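Local structure of phosphate transporter (Thermotoga maritima MSB8, 6L85) at residues M115-G118 with L119-G123; L133-V136 with L137-V141. The protein imports phosphate in a sodium-dependent manner, probably across the cell membrane, and binds sodium ions within a largely helical fold. All coordinates share one frame; numbering follows the deposited sequence.

Interaction 1 of 2, residues M115-G118 with L119-G123; sequences MGFG and LVAVG
Phe-117 and Ala-121, one turn apart on helix 106-121, form the tighter half of this contact. The first torsion of Phe-117 (chi1 146°) leans the ring forward along the helix, where CE1 meets the Ala-121 CB methyl at 3.7 Å. Tyr-393 of helix 368-400 packs edge-to-face with the ring and also touches Ala-121, while Val-69 and Val-74 pack on Phe-117 from loops. Met-115 and Leu-119 run side by side in the same direction; a bend at chi3 (47°) sets Met-115 CE 3.9 Å from Leu-119 CD1.

The segments form the C-terminal end of an alpha-helix. Leu-119 N, Val-120 N and Ala-121 N donate to the carbonyls of Met-115, Gly-116 and Phe-117 in regular i to i+4 bonds. The last turn shares one acceptor: Gly-118 O takes Val-122 N at 3.0 Å and, weakly, Gly-123 N at 3.4 Å. Val-122 is the first residue to leave helical angles, and Gly-123 follows with a positive phi (92°).

Val-120 marks the loose side: it lies on the surface near a bound di(hydroxyethyl)ether molecule, and across the contact its CB comes 3.7 Å from Gly-116 O, although Ala-390 and Tyr-393 also touch it.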
ATOM      1  N   MET B 115     -22.008  15.723  22.071  1.00 49.69           N
ATOM      2  CA  MET B 115     -22.170  16.546  23.258  1.00 50.11           C
ATOM      3  C   MET B 115     -23.634  16.921  23.472  1.00 52.00           C
ATOM      4  O   MET B 115     -24.148  16.842  24.596  1.00 50.51           O
ATOM      5  CB  MET B 115     -21.302  17.789  23.113  1.00 50.63           C
ATOM      6  CG  MET B 115     -20.689  18.290  24.392  1.00 64.00           C
ATOM      7  SD  MET B 115     -20.180  20.008  24.170  1.00 87.44           S
ATOM      8  CE  MET B 115     -21.651  20.679  23.388  1.00 62.98           C
ATOM      9  N   GLY B 116     -24.316  17.327  22.402  1.00 46.54           N
ATOM     10  CA  GLY B 116     -25.715  17.691  22.516  1.00 47.53           C
ATOM     11  C   GLY B 116     -26.563  16.542  23.013  1.00 53.52           C
ATOM     12  O   GLY B 116     -27.386  16.707  23.928  1.00 54.37           O
ATOM     13  N   PHE B 117     -26.369  15.357  22.421  1.00 49.04           N
ATOM     14  CA  PHE B 117     -27.064  14.177  22.929  1.00 47.21           C
ATOM     15  C   PHE B 117     -26.779  13.975  24.417  1.00 49.50           C
ATOM     16  O   PHE B 117     -27.702  13.781  25.215  1.00 51.06           O
ATOM     17  CB  PHE B 117     -26.658  12.921  22.155  1.00 50.55           C
ATOM     18  CG  PHE B 117     -26.632  11.690  23.012  1.00 46.47           C
ATOM     19  CD1 PHE B 117     -27.810  11.160  23.518  1.00 46.28           C
ATOM     20  CD2 PHE B 117     -25.425  11.100  23.364  1.00 49.47           C
ATOM     21  CE1 PHE B 117     -27.794  10.048  24.336  1.00 47.59           C
ATOM     22  CE2 PHE B 117     -25.400   9.984  24.179  1.00 53.56           C
ATOM     23  CZ  PHE B 117     -26.593   9.455  24.666  1.00 51.22           C
ATOM     24  N   GLY B 118     -25.500  13.996  24.803  1.00 47.57           N
ATOM     25  CA  GLY B 118     -25.149  13.729  26.192  1.00 49.03           C
ATOM     26  C   GLY B 118     -25.780  14.714  27.160  1.00 57.86           C
ATOM     27  O   GLY B 118     -26.187  14.339  28.262  1.00 53.60           O
ATOM     28  N   LEU B 119     -25.864  15.989  26.761  1.00 54.46           N
ATOM     29  CA  LEU B 119     -26.441  17.017  27.624  1.00 54.59           C
ATOM     30  C   LEU B 119     -27.944  16.836  27.774  1.00 56.48           C
ATOM     31  O   LEU B 119     -28.487  17.008  28.870  1.00 61.37           O
ATOM     32  CB  LEU B 119     -26.128  18.414  27.077  1.00 51.35           C
ATOM     33  CG  LEU B 119     -24.635  18.731  27.104  1.00 52.92           C
ATOM     34  CD1 LEU B 119     -24.305  19.880  26.165  1.00 56.80           C
ATOM     35  CD2 LEU B 119     -24.137  19.004  28.536  1.00 52.05           C
ATOM     36  N   VAL B 120     -28.637  16.494  26.691  1.00 57.88           N
ATOM     37  CA  VAL B 120     -30.082  16.329  26.813  1.00 57.04           C
ATOM     38  C   VAL B 120     -30.433  15.039  27.541  1.00 60.31           C
ATOM     39  O   VAL B 120     -31.464  14.962  28.222  1.00 59.43           O
ATOM     40  CB  VAL B 120     -30.739  16.401  25.425  1.00 57.19           C
ATOM     41  CG1 VAL B 120     -32.088  15.691  25.415  1.00 62.22           C
ATOM     42  CG2 VAL B 120     -30.947  17.824  25.083  1.00 63.03           C
ATOM     43  N   ALA B 121     -29.596  14.010  27.427  1.00 60.76           N
ATOM     44  CA  ALA B 121     -29.958  12.735  28.034  1.00 56.56           C
ATOM     45  C   ALA B 121     -29.649  12.723  29.525  1.00 59.38           C
ATOM     46  O   ALA B 121     -30.422  12.182  30.320  1.00 60.66           O
ATOM     47  CB  ALA B 121     -29.233  11.585  27.325  1.00 51.96           C
ATOM     48  N   VAL B 122     -28.528  13.314  29.922  1.00 58.79           N
ATOM     49  CA  VAL B 122     -28.068  13.205  31.301  1.00 57.64           C
ATOM     50  C   VAL B 122     -27.710  14.548  31.925  1.00 57.80           C
ATOM     51  O   VAL B 122     -27.696  14.667  33.162  1.00 67.71           O
ATOM     52  CB  VAL B 122     -26.868  12.225  31.358  1.00 53.33           C
ATOM     53  CG1 VAL B 122     -26.148  12.249  32.692  1.00 61.18           C
ATOM     54  CG2 VAL B 122     -27.343  10.821  31.071  1.00 61.51           C
ATOM     55  N   GLY B 123     -27.499  15.609  31.159  1.00 56.07           N
ATOM     56  CA  GLY B 123     -27.101  16.877  31.744  1.00 55.41           C
ATOM     57  C   GLY B 123     -25.595  17.025  31.785  1.00 55.49           C
ATOM     58  O   GLY B 123     -24.846  16.265  31.166  1.00 61.66           O
TER

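Interaction 2 of 2, residues L133-V136 with L137-V141; sequences LFIV and LSWVV
Ser-138 OG sits between its own backbone N and carbonyl carbon (chi1 74°), a position that folds the hydroxyl back over the preceding turn and onto Ile-135 O. Trp-139 CG instead lies beside its backbone N (chi1 -71°), which swings the indole back alongside the Ile-135 side chain, the two pointing the same way. The Ile-135 carbonyl is gripped twice: Ser-138 OG donates to Ile-135 O at 2.6 Å, and Trp-139 N gives the ordinary helical bond to Ile-135 O at 2.9 Å. The hydroxyl comes in at a marked bend to the C=O (124°), whereas the amide is closer to in line with it. The same oxygen lies over a face of the indole, 3.2 Å from Trp-139 CD1. Ile-135 CG2 rests on the indole face towards the rim, 3.5 Å from Trp-139 NE1.

This is intrahelical i to i+3 and i to i+4 pairing on helix 129-162, on the flank turned into the protein; Phe-134, Leu-137 and Val-140 lie on the surface. Trp-139 NE1 donates to Pro-343 O, and the indole also meets His-108 and Ile-344, the latter a sodium ligand. A leucine in place of Trp-139 would probably leave Pro-343 O without this N-H partner and Ile-135 CG2 without its flat support. The Trp-139 side chain comes about 7 Å from a bound sodium ion. The extra serine bond satisfies its buried hydroxyl within the helix, while the indole N-H is spent on the loop at 342-344, consistent with a second-shell role in positioning the loop that carries the sodium ligand Ile-344.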
ATOM      1  N   LEU B 133     -12.026  18.202  27.236  1.00 55.72           N
ATOM      2  CA  LEU B 133     -11.134  19.339  27.439  1.00 53.63           C
ATOM      3  C   LEU B 133      -9.865  19.207  26.609  1.00 50.05           C
ATOM      4  O   LEU B 133      -9.414  20.177  25.987  1.00 51.61           O
ATOM      5  CB  LEU B 133     -10.774  19.457  28.918  1.00 56.35           C
ATOM      6  CG  LEU B 133     -10.324  20.850  29.325  1.00 61.07           C
ATOM      7  CD1 LEU B 133     -11.557  21.648  29.734  1.00 65.50           C
ATOM      8  CD2 LEU B 133      -9.302  20.766  30.455  1.00 66.63           C
ATOM      9  N   PHE B 134      -9.236  18.030  26.650  1.00 48.25           N
ATOM     10  CA  PHE B 134      -8.043  17.797  25.846  1.00 52.49           C
ATOM     11  C   PHE B 134      -8.357  17.855  24.358  1.00 49.35           C
ATOM     12  O   PHE B 134      -7.518  18.296  23.567  1.00 50.98           O
ATOM     13  CB  PHE B 134      -7.421  16.456  26.216  1.00 55.64           C
ATOM     14  CG  PHE B 134      -6.740  16.469  27.547  1.00 63.34           C
ATOM     15  CD1 PHE B 134      -5.654  17.290  27.763  1.00 64.75           C
ATOM     16  CD2 PHE B 134      -7.194  15.673  28.587  1.00 66.17           C
ATOM     17  CE1 PHE B 134      -5.021  17.316  28.990  1.00 75.91           C
ATOM     18  CE2 PHE B 134      -6.562  15.690  29.816  1.00 69.74           C
ATOM     19  CZ  PHE B 134      -5.477  16.516  30.020  1.00 70.11           C
ATOM     20  N   ILE B 135      -9.575  17.469  23.973  1.00 47.97           N
ATOM     21  CA  ILE B 135      -9.974  17.559  22.571  1.00 48.43           C
ATOM     22  C   ILE B 135     -10.059  19.029  22.136  1.00 50.57           C
ATOM     23  O   ILE B 135      -9.526  19.412  21.078  1.00 41.97           O
ATOM     24  CB  ILE B 135     -11.296  16.790  22.348  1.00 45.56           C
ATOM     25  CG1 ILE B 135     -11.081  15.277  22.556  1.00 45.09           C
ATOM     26  CG2 ILE B 135     -11.892  17.086  20.965  1.00 43.36           C
ATOM     27  CD1 ILE B 135     -12.384  14.439  22.627  1.00 40.26           C
ATOM     28  N   VAL B 136     -10.685  19.886  22.959  1.00 48.05           N
ATOM     29  CA  VAL B 136     -10.762  21.313  22.609  1.00 45.26           C
ATOM     30  C   VAL B 136      -9.366  21.925  22.572  1.00 43.92           C
ATOM     31  O   VAL B 136      -9.023  22.702  21.661  1.00 48.33           O
ATOM     32  CB  VAL B 136     -11.685  22.082  23.575  1.00 52.75           C
ATOM     33  CG1 VAL B 136     -11.698  23.555  23.193  1.00 51.35           C
ATOM     34  CG2 VAL B 136     -13.096  21.553  23.520  1.00 44.34           C
ATOM     35  N   LEU B 137      -8.519  21.550  23.533  1.00 46.22           N
ATOM     36  CA  LEU B 137      -7.138  22.018  23.510  1.00 46.97           C
ATOM     37  C   LEU B 137      -6.452  21.647  22.202  1.00 49.55           C
ATOM     38  O   LEU B 137      -5.714  22.458  21.625  1.00 48.01           O
ATOM     39  CB  LEU B 137      -6.366  21.437  24.696  1.00 49.85           C
ATOM     40  CG  LEU B 137      -4.890  21.837  24.743  1.00 56.53           C
ATOM     41  CD1 LEU B 137      -4.740  23.367  24.723  1.00 55.37           C
ATOM     42  CD2 LEU B 137      -4.192  21.243  25.966  1.00 57.37           C
ATOM     43  N   SER B 138      -6.668  20.416  21.726  1.00 49.25           N
ATOM     44  CA  SER B 138      -6.051  20.011  20.470  1.00 48.80           C
ATOM     45  C   SER B 138      -6.643  20.788  19.304  1.00 43.36           C
ATOM     46  O   SER B 138      -5.949  21.045  18.321  1.00 39.33           O
ATOM     47  CB  SER B 138      -6.210  18.503  20.258  1.00 47.10           C
ATOM     48  OG  SER B 138      -7.549  18.198  19.901  1.00 41.88           O
ATOM     49  N   TRP B 139      -7.910  21.192  19.417  1.00 40.08           N
ATOM     50  CA  TRP B 139      -8.520  21.989  18.360  1.00 36.63           C
ATOM     51  C   TRP B 139      -7.860  23.349  18.248  1.00 47.36           C
ATOM     52  O   TRP B 139      -7.921  23.986  17.186  1.00 47.81           O
ATOM     53  CB  TRP B 139     -10.009  22.171  18.621  1.00 35.36           C
ATOM     54  CG  TRP B 139     -10.816  20.950  18.446  1.00 40.19           C
ATOM     55  CD1 TRP B 139     -10.379  19.715  17.997  1.00 39.08           C
ATOM     56  CD2 TRP B 139     -12.217  20.820  18.682  1.00 40.53           C
ATOM     57  NE1 TRP B 139     -11.441  18.835  17.955  1.00 40.54           N
ATOM     58  CE2 TRP B 139     -12.577  19.484  18.368  1.00 39.45           C
ATOM     59  CE3 TRP B 139     -13.204  21.695  19.136  1.00 40.00           C
ATOM     60  CZ2 TRP B 139     -13.879  19.013  18.500  1.00 39.68           C
ATOM     61  CZ3 TRP B 139     -14.500  21.225  19.254  1.00 42.37           C
ATOM     62  CH2 TRP B 139     -14.825  19.895  18.942  1.00 42.52           C
ATOM     63  N   VAL B 140      -7.299  23.835  19.357  1.00 47.83           N
ATOM     64  CA  VAL B 140      -6.581  25.107  19.344  1.00 42.26           C
ATOM     65  C   VAL B 140      -5.113  24.910  18.959  1.00 41.95           C
ATOM     66  O   VAL B 140      -4.543  25.700  18.205  1.00 45.13           O
ATOM     67  CB  VAL B 140      -6.718  25.797  20.720  1.00 52.03           C
ATOM     68  CG1 VAL B 140      -5.713  26.897  20.842  1.00 43.48           C
ATOM     69  CG2 VAL B 140      -8.137  26.343  20.926  1.00 49.03           C
ATOM     70  N   VAL B 141      -4.480  23.848  19.456  1.00 42.69           N
ATOM     71  CA  VAL B 141      -3.047  23.632  19.242  1.00 44.07           C
ATOM     72  C   VAL B 141      -2.746  23.135  17.816  1.00 50.30           C
ATOM     73  O   VAL B 141      -1.718  23.502  17.222  1.00 46.02           O
ATOM     74  CB  VAL B 141      -2.523  22.648  20.309  1.00 47.17           C
ATOM     75  CG1 VAL B 141      -1.106  22.201  20.013  1.00 49.37           C
ATOM     76  CG2 VAL B 141      -2.589  23.285  21.682  1.00 56.42           C
TER

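In the fold
Both contacts are local pairings within one helix, on helices 106-121 and 129-162, which follow each other in the chain; their centres lie 20 Å apart and their nearest atoms about 7 Å, so they do not touch. Interaction 1 lies farther out, about 26 Å from the chain centre against 16 Å, at a helix end; interaction 2 lies within a long helix. Each has a buried and a surface flank. In 115-123 the side-chain chemistry is apolar and helix 368-400 touches side chains of both the buried and the outer flank, whereas 133-141 adds a hydroxyl and an indole N-H, the latter reaching the loop that contains the sodium ligand Ile-344.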